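Local structure of mandelate racemase/muconate lactonizing enzyme, C-terminal domain protein (Paracoccus denitrificans, 4DWD) at residues 130-133 / 134-137; 361-364 / 365-369. The protein binds magnesium and is probably a hydro-lyase of the mandelate racemase/muconate lactonizing family within the enolase superfamily. All coordinates share one frame; numbering follows the deposited sequence.

Contact 1: 130-133 / 134-137; sequences SSIG and GNAA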
# COMPACT_ATOMS: atom_id res chain seq x y z
N SER B 130 27.47 19.72 -21.23
CA SER B 130 28.34 20.58 -20.43
C SER B 130 27.76 20.67 -19.03
O SER B 130 26.64 21.19 -18.84
CB SER B 130 28.44 21.98 -21.04
OG SER B 130 29.01 21.94 -22.33
N SER B 131 28.52 20.17 -18.06
CA SER B 131 28.10 20.14 -16.67
C SER B 131 28.88 21.24 -15.95
O SER B 131 30.09 21.13 -15.78
CB SER B 131 28.40 18.76 -16.09
OG SER B 131 27.86 18.63 -14.80
N ILE B 132 28.16 22.29 -15.55
CA ILE B 132 28.75 23.55 -15.09
C ILE B 132 28.41 23.79 -13.63
O ILE B 132 27.25 24.04 -13.27
CB ILE B 132 28.22 24.71 -15.95
CG1 ILE B 132 28.46 24.37 -17.44
CG2 ILE B 132 28.83 26.04 -15.51
CD1 ILE B 132 27.82 25.30 -18.43
N GLY B 133 29.43 23.71 -12.77
CA GLY B 133 29.22 23.74 -11.33
C GLY B 133 29.42 25.11 -10.71
O GLY B 133 29.76 26.07 -11.41
N GLY B 134 29.22 25.18 -9.40
CA GLY B 134 29.56 26.37 -8.62
C GLY B 134 28.64 27.55 -8.80
O GLY B 134 29.06 28.70 -8.63
N ASN B 135 27.38 27.30 -9.12
CA ASN B 135 26.47 28.42 -9.40
C ASN B 135 25.79 29.03 -8.19
O ASN B 135 25.23 30.13 -8.28
CB ASN B 135 25.48 28.01 -10.48
CG ASN B 135 26.18 27.77 -11.79
OD1 ASN B 135 26.84 28.67 -12.32
ND2 ASN B 135 26.12 26.54 -12.29
N ALA B 136 25.88 28.37 -7.03
CA ALA B 136 25.33 28.96 -5.81
C ALA B 136 26.02 30.29 -5.51
O ALA B 136 25.37 31.26 -5.14
CB ALA B 136 25.44 28.00 -4.64
N ALA B 137 27.34 30.31 -5.71
CA ALA B 137 28.20 31.44 -5.34
C ALA B 137 28.24 32.56 -6.37
O ALA B 137 28.67 33.67 -6.07
CB ALA B 137 29.61 30.93 -5.06
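Between Ile132 and Asn135 the chain leaves strand 125-132 and turns through two glycines, Gly133 nearly extended and Gly134 at positive phi (74°). This is the C-terminal end of a barrel strand, where the strand passes into the loop that leads to helix 140-154. After the turn the end of the Asn135 side chain comes near the strand end. Its CG lies beside the backbone N, anti to the carbonyl carbon (chi1 -65°), and this carries the amide nitrogen back to Ile132 O. ND2 comes to 2.9 Å from Ile132 O. The same nitrogen is 4.2 Å from Ile132 CG2, so the methyl branch lies near the amide. ND2 also donates to Arg162 O, at the end of the neighbouring strand 158-162. On the other branch of the amide, OD1 accepts from Arg138 NH1, which binds Gly133 O as well. The amide is thus held at both its oxygen and its nitrogen. With an alanine here, Arg138 would probably have one acceptor fewer and Arg162 O would lose this donor, so the turn would be less firmly tied to the end of strand 158-162. The Ile132 side chain packs on Val147 and Arg150 of helix 140-154. Gly133 N donates to Asp327 OD2 and Gly134 N to Asp164 OD2. The side chain of Asp197, which binds metal in this protein, lies about 8 Å from Gly133. Backbone polar groups at this buried strand end are therefore met by side chains, and one amide links the loop to the end of strand 158-162 and to Arg138.

Contact 2: 361-364 / 365-369; sequences EDEL and ASRAT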
# COMPACT_ATOMS: atom_id res chain seq x y z
N GLU B 361 54.03 8.71 -18.87
CA GLU B 361 54.71 8.04 -17.75
C GLU B 361 55.55 8.96 -16.89
O GLU B 361 55.57 8.84 -15.66
CB GLU B 361 55.61 6.91 -18.28
CG GLU B 361 54.86 5.76 -18.92
CD GLU B 361 53.85 5.14 -17.98
OE1 GLU B 361 54.16 5.07 -16.77
OE2 GLU B 361 52.77 4.73 -18.45
N ASP B 362 56.24 9.88 -17.54
CA ASP B 362 57.17 10.76 -16.86
C ASP B 362 56.43 11.86 -16.11
O ASP B 362 56.80 12.19 -14.98
CB ASP B 362 58.21 11.27 -17.85
CG ASP B 362 58.91 10.12 -18.58
OD1 ASP B 362 59.46 9.23 -17.90
OD2 ASP B 362 58.86 10.09 -19.82
N GLU B 363 55.36 12.39 -16.71
CA GLU B 363 54.50 13.34 -16.02
C GLU B 363 53.87 12.67 -14.81
O GLU B 363 53.88 13.22 -13.71
CB GLU B 363 53.42 13.91 -16.94
CG GLU B 363 53.88 15.06 -17.83
CD GLU B 363 54.27 16.31 -17.06
OE1 GLU B 363 53.93 16.45 -15.87
OE2 GLU B 363 54.94 17.17 -17.66
N LEU B 364 53.34 11.46 -15.02
CA LEU B 364 52.75 10.72 -13.91
C LEU B 364 53.76 10.57 -12.78
O LEU B 364 53.45 10.90 -11.63
CB LEU B 364 52.30 9.35 -14.37
CG LEU B 364 51.82 8.51 -13.19
CD1 LEU B 364 50.40 8.89 -12.82
CD2 LEU B 364 51.98 7.03 -13.46
N ALA B 365 54.94 10.04 -13.10
CA ALA B 365 55.99 9.82 -12.11
C ALA B 365 56.27 11.08 -11.29
O ALA B 365 56.35 11.02 -10.06
CB ALA B 365 57.26 9.30 -12.76
N SER B 366 56.37 12.23 -11.97
CA SER B 366 56.71 13.49 -11.32
C SER B 366 55.60 14.04 -10.43
O SER B 366 55.85 14.89 -9.57
CB SER B 366 57.09 14.55 -12.36
OG SER B 366 55.94 15.03 -13.03
N ARG B 367 54.37 13.56 -10.64
CA ARG B 367 53.18 14.08 -9.94
C ARG B 367 52.57 13.08 -8.96
O ARG B 367 51.61 13.42 -8.24
CB ARG B 367 52.12 14.52 -10.96
CG ARG B 367 52.50 15.76 -11.75
CD ARG B 367 51.73 15.82 -13.06
NE ARG B 367 51.95 17.08 -13.77
CZ ARG B 367 51.17 18.15 -13.66
NH1 ARG B 367 50.10 18.13 -12.85
NH2 ARG B 367 51.46 19.25 -14.34
N ALA B 368 53.12 11.87 -8.91
CA ALA B 368 52.51 10.79 -8.13
C ALA B 368 53.16 10.57 -6.77
O ALA B 368 54.40 10.55 -6.66
CB ALA B 368 52.52 9.49 -8.92
N THR B 369 52.31 10.44 -5.76
CA THR B 369 52.75 10.00 -4.45
C THR B 369 52.13 8.63 -4.24
O THR B 369 50.91 8.48 -4.31
CB THR B 369 52.26 10.97 -3.35
OG1 THR B 369 52.88 12.25 -3.54
CG2 THR B 369 52.61 10.45 -1.96
O HOH W 1 53.94 19.40 -15.70
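Glu363 O takes two donors from the next turn of helix 361-367: Ser366 OG at 2.8 Å, and Arg367 N in a weak bond at 3.1 Å. This short helix leads directly into strand 368-372 of the antiparallel sheet. Ser366 OG sits between its own backbone N and carbonyl carbon (chi1 75°), which turns the hydroxyl back to the carbonyl three residues earlier. Ordinary i to i+4 bonds run from Ala365 N to Glu361 O and from Ser366 N to Asp362 O. At the helix end, Arg367 N also bonds Leu364 O. Glu363 and Arg367 lie side by side and point the same way, although their carboxylate and guanidinium planes are 56° apart. They form a salt bridge in which NE meets OE1 at 3.0 Å. Arg367 NH1 turns to Ala14 O and Gly16 O, so the arginine also ties the helix end to strand 5-14 and the loop after it. On the side facing strand 5-14, Leu364 CG approaches Ala368 CB at 4.4 Å, and both side chains rest on Val13. One water closes the salt bridge into a ring: it donates to Glu363 OE1 and accepts from Arg367 NH2 at 2.8 Å.

The contacts lie in different parts of the fold, with centres about 30 Å apart and nearest atoms about 20 Å apart. They share no helix or strand. Contact 1 is buried at the end of a barrel strand, not far from a metal-binding residue. Contact 2 is on the surface, where a short helix runs into the antiparallel sheet of the N-terminal domain. Glu361 in it also binds metal in this protein, but at a separate site. The chemistry differs accordingly. In contact 1 a neutral amide and backbone groups find many of their partners in neighbouring loops and strands. Contact 2 relies mainly on helical bonds and a water-bridged ion pair between its own residues, with Arg367 also reaching strand 5-14.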